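Local coordinates for protein Two-component system sensor histidine kinase (Bacteroides thetaiotaomicron, PDB 3OTT) that probably senses saccharides through its extracellular propeller domains and relays the signal by histidine autophosphorylation to control transcription, at residues S557-L562 against T575-W580. Numbering follows the deposited sequence.
Sequences SNNEIL and TTNGLW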
ATOM      1  N   SER B 557      25.770   6.972 -30.466  1.00 65.93           N
ATOM      2  CA  SER B 557      25.548   8.296 -31.067  1.00 64.46           C
ATOM      3  C   SER B 557      24.068   8.713 -30.910  1.00 62.91           C
ATOM      4  O   SER B 557      23.753   9.885 -30.627  1.00 61.74           O
ATOM      5  CB  SER B 557      25.975   8.262 -32.547  1.00 65.45           C
ATOM      6  OG  SER B 557      25.204   9.124 -33.369  1.00 65.04           O
ATOM      7  N   ASN B 558      23.172   7.737 -31.084  1.00 61.95           N
ATOM      8  CA  ASN B 558      21.730   7.950 -30.941  1.00 59.88           C
ATOM      9  C   ASN B 558      21.352   7.467 -29.531  1.00 57.93           C
ATOM     10  O   ASN B 558      20.912   6.317 -29.344  1.00 59.07           O
ATOM     11  CB  ASN B 558      20.958   7.222 -32.074  1.00 61.24           C
ATOM     12  CG  ASN B 558      21.457   7.626 -33.520  1.00 63.43           C
ATOM     13  OD1 ASN B 558      21.403   8.815 -33.912  1.00 64.15           O
ATOM     14  ND2 ASN B 558      21.925   6.627 -34.301  1.00 63.57           N
ATOM     15  N   ASN B 559      21.594   8.355 -28.550  1.00 54.21           N
ATOM     16  CA  ASN B 559      21.492   8.084 -27.111  1.00 50.24           C
ATOM     17  C   ASN B 559      20.779   9.257 -26.440  1.00 46.02           C
ATOM     18  O   ASN B 559      21.356  10.313 -26.258  1.00 46.01           O
ATOM     19  CB  ASN B 559      22.893   7.892 -26.514  1.00 51.24           C
ATOM     20  CG  ASN B 559      22.899   7.950 -24.992  1.00 51.78           C
ATOM     21  OD1 ASN B 559      21.984   7.431 -24.350  1.00 54.70           O
ATOM     22  ND2 ASN B 559      23.927   8.583 -24.406  1.00 49.12           N
ATOM     23  N   GLU B 560      19.527   9.054 -26.073  1.00 41.86           N
ATOM     24  CA  GLU B 560      18.627  10.127 -25.730  1.00 38.17           C
ATOM     25  C   GLU B 560      18.878  10.789 -24.381  1.00 34.45           C
ATOM     26  O   GLU B 560      19.082  10.145 -23.377  1.00 33.64           O
ATOM     27  CB  GLU B 560      17.201   9.618 -25.729  1.00 39.54           C
ATOM     28  CG  GLU B 560      16.781   8.733 -26.931  1.00 46.06           C
ATOM     29  CD  GLU B 560      15.363   8.160 -26.746  1.00 52.74           C
ATOM     30  OE1 GLU B 560      14.650   8.619 -25.802  1.00 53.31           O
ATOM     31  OE2 GLU B 560      14.968   7.262 -27.542  1.00 55.78           O
ATOM     32  N   ILE B 561      18.804  12.098 -24.370  1.00 30.94           N
ATOM     33  CA  ILE B 561      18.912  12.863 -23.124  1.00 29.15           C
ATOM     34  C   ILE B 561      17.533  13.004 -22.478  1.00 27.05           C
ATOM     35  O   ILE B 561      16.590  13.460 -23.137  1.00 25.27           O
ATOM     36  CB  ILE B 561      19.520  14.258 -23.380  1.00 29.02           C
ATOM     37  CG1 ILE B 561      20.987  14.110 -23.847  1.00 29.60           C
ATOM     38  CG2 ILE B 561      19.424  15.084 -22.163  1.00 27.66           C
ATOM     39  CD1 ILE B 561      21.755  15.395 -23.875  1.00 29.81           C
ATOM     40  N   LEU B 562      17.425  12.596 -21.214  1.00 25.54           N
ATOM     41  CA  LEU B 562      16.133  12.595 -20.508  1.00 25.85           C
ATOM     42  C   LEU B 562      15.938  13.867 -19.633  1.00 25.79           C
ATOM     43  O   LEU B 562      14.838  14.410 -19.568  1.00 26.10           O
ATOM     44  CB  LEU B 562      15.918  11.297 -19.696  1.00 25.61           C
ATOM     45  CG  LEU B 562      15.907   9.851 -20.277  1.00 27.67           C
ATOM     46  CD1 LEU B 562      15.621   8.760 -19.154  1.00 25.34           C
ATOM     47  CD2 LEU B 562      14.962   9.626 -21.509  1.00 23.85           C
ATOM     48  N   THR B 575      20.491  10.192 -19.190  1.00 24.58           N
ATOM     49  CA  THR B 575      20.184   9.685 -20.504  1.00 26.06           C
ATOM     50  C   THR B 575      19.680   8.251 -20.339  1.00 27.85           C
ATOM     51  O   THR B 575      19.800   7.648 -19.270  1.00 27.13           O
ATOM     52  CB  THR B 575      21.439   9.508 -21.401  1.00 26.17           C
ATOM     53  OG1 THR B 575      22.244   8.431 -20.875  1.00 28.27           O
ATOM     54  CG2 THR B 575      22.278  10.767 -21.516  1.00 26.76           C
ATOM     55  N   THR B 576      19.199   7.708 -21.448  1.00 29.24           N
ATOM     56  CA  THR B 576      18.804   6.324 -21.586  1.00 32.39           C
ATOM     57  C   THR B 576      19.909   5.340 -21.216  1.00 34.08           C
ATOM     58  O   THR B 576      19.634   4.230 -20.762  1.00 34.51           O
ATOM     59  CB  THR B 576      18.448   6.071 -23.061  1.00 33.16           C
ATOM     60  OG1 THR B 576      17.241   6.777 -23.353  1.00 34.30           O
ATOM     61  CG2 THR B 576      18.250   4.557 -23.328  1.00 35.64           C
ATOM     62  N   ASN B 577      21.160   5.735 -21.444  1.00 35.77           N
ATOM     63  CA  ASN B 577      22.272   4.840 -21.170  1.00 38.25           C
ATOM     64  C   ASN B 577      23.058   5.162 -19.873  1.00 37.71           C
ATOM     65  O   ASN B 577      24.109   4.587 -19.602  1.00 38.94           O
ATOM     66  CB  ASN B 577      23.163   4.704 -22.425  1.00 40.02           C
ATOM     67  CG  ASN B 577      22.638   3.610 -23.417  1.00 43.78           C
ATOM     68  OD1 ASN B 577      21.471   3.626 -23.849  1.00 44.38           O
ATOM     69  ND2 ASN B 577      23.510   2.646 -23.749  1.00 49.94           N
ATOM     70  N   GLY B 578      22.538   6.089 -19.081  1.00 35.57           N
ATOM     71  CA  GLY B 578      23.150   6.428 -17.808  1.00 33.81           C
ATOM     72  C   GLY B 578      23.320   7.917 -17.533  1.00 32.05           C
ATOM     73  O   GLY B 578      22.738   8.783 -18.205  1.00 31.30           O
ATOM     74  N   LEU B 579      24.140   8.186 -16.537  1.00 31.05           N
ATOM     75  CA  LEU B 579      24.341   9.493 -16.003  1.00 31.34           C
ATOM     76  C   LEU B 579      25.721  10.034 -16.402  1.00 30.89           C
ATOM     77  O   LEU B 579      26.738   9.408 -16.157  1.00 31.57           O
ATOM     78  CB  LEU B 579      24.232   9.413 -14.474  1.00 31.55           C
ATOM     79  CG  LEU B 579      23.546  10.532 -13.691  1.00 34.35           C
ATOM     80  CD1 LEU B 579      24.182  10.624 -12.248  1.00 36.42           C
ATOM     81  CD2 LEU B 579      23.604  11.858 -14.337  1.00 32.44           C
ATOM     82  N   TRP B 580      25.738  11.196 -17.037  1.00 29.86           N
ATOM     83  CA  TRP B 580      26.999  11.900 -17.324  1.00 29.87           C
ATOM     84  C   TRP B 580      27.084  13.222 -16.572  1.00 28.66           C
ATOM     85  O   TRP B 580      26.107  13.945 -16.481  1.00 28.62           O
ATOM     86  CB  TRP B 580      27.138  12.165 -18.835  1.00 29.41           C
ATOM     87  CG  TRP B 580      27.169  10.891 -19.608  1.00 32.06           C
ATOM     88  CD1 TRP B 580      26.125  10.022 -19.815  1.00 30.36           C
ATOM     89  CD2 TRP B 580      28.314  10.294 -20.215  1.00 32.84           C
ATOM     90  NE1 TRP B 580      26.554   8.930 -20.515  1.00 31.84           N
ATOM     91  CE2 TRP B 580      27.892   9.076 -20.788  1.00 34.21           C
ATOM     92  CE3 TRP B 580      29.656  10.676 -20.333  1.00 35.31           C
ATOM     93  CZ2 TRP B 580      28.755   8.248 -21.488  1.00 36.52           C
ATOM     94  CZ3 TRP B 580      30.522   9.864 -21.018  1.00 37.80           C
ATOM     95  CH2 TRP B 580      30.068   8.655 -21.596  1.00 40.61           C
TER
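Thr575 OG1, lying beside the amide of Asn559, is held by two bonds within its own turn. Thr575 OG1 donates to Gly578 O at 2.7 Å and accepts from Asn577 N at 3.0 Å. A chi1 of 69° puts the hydroxyl between the backbone N and the carbonyl carbon, where it can make both. Gly578 O is doubly gripped in turn, Thr575 N approaching at 2.8 Å from the face opposite the hydroxyl. Replacing Thr575 with an alanine would probably leave Asn577 N without this acceptor, cost Gly578 O one of its two donors and open a gap where CG2 lies near Glu560 O and Asn559 ND2. Across the contact, Thr576 N bonds to Glu560 O at 3.1 Å, lying in the carbonyl plane with an N-H...O angle of 157°. The same oxygen sits against CA and CB of Thr575. Asn559 brings its amide up to the turn, OD1 3.5 Å from Asn577 CB, the two amide planes 70° apart; Asn559 ND2 is buried with no partner in the model. Thr576 OG1 rests 3.7 Å from Glu560 CB. Beyond the loop, Ile561 and Thr575 form an antiparallel non-hydrogen-bonded pair, and Ile561 O accepts from Asn520 of the preceding blade. A type I turn with an ST turn thus joins strands 570-575 and 578-583, packed against the entry to innermost strand 561-567 of a four-stranded beta-propeller blade.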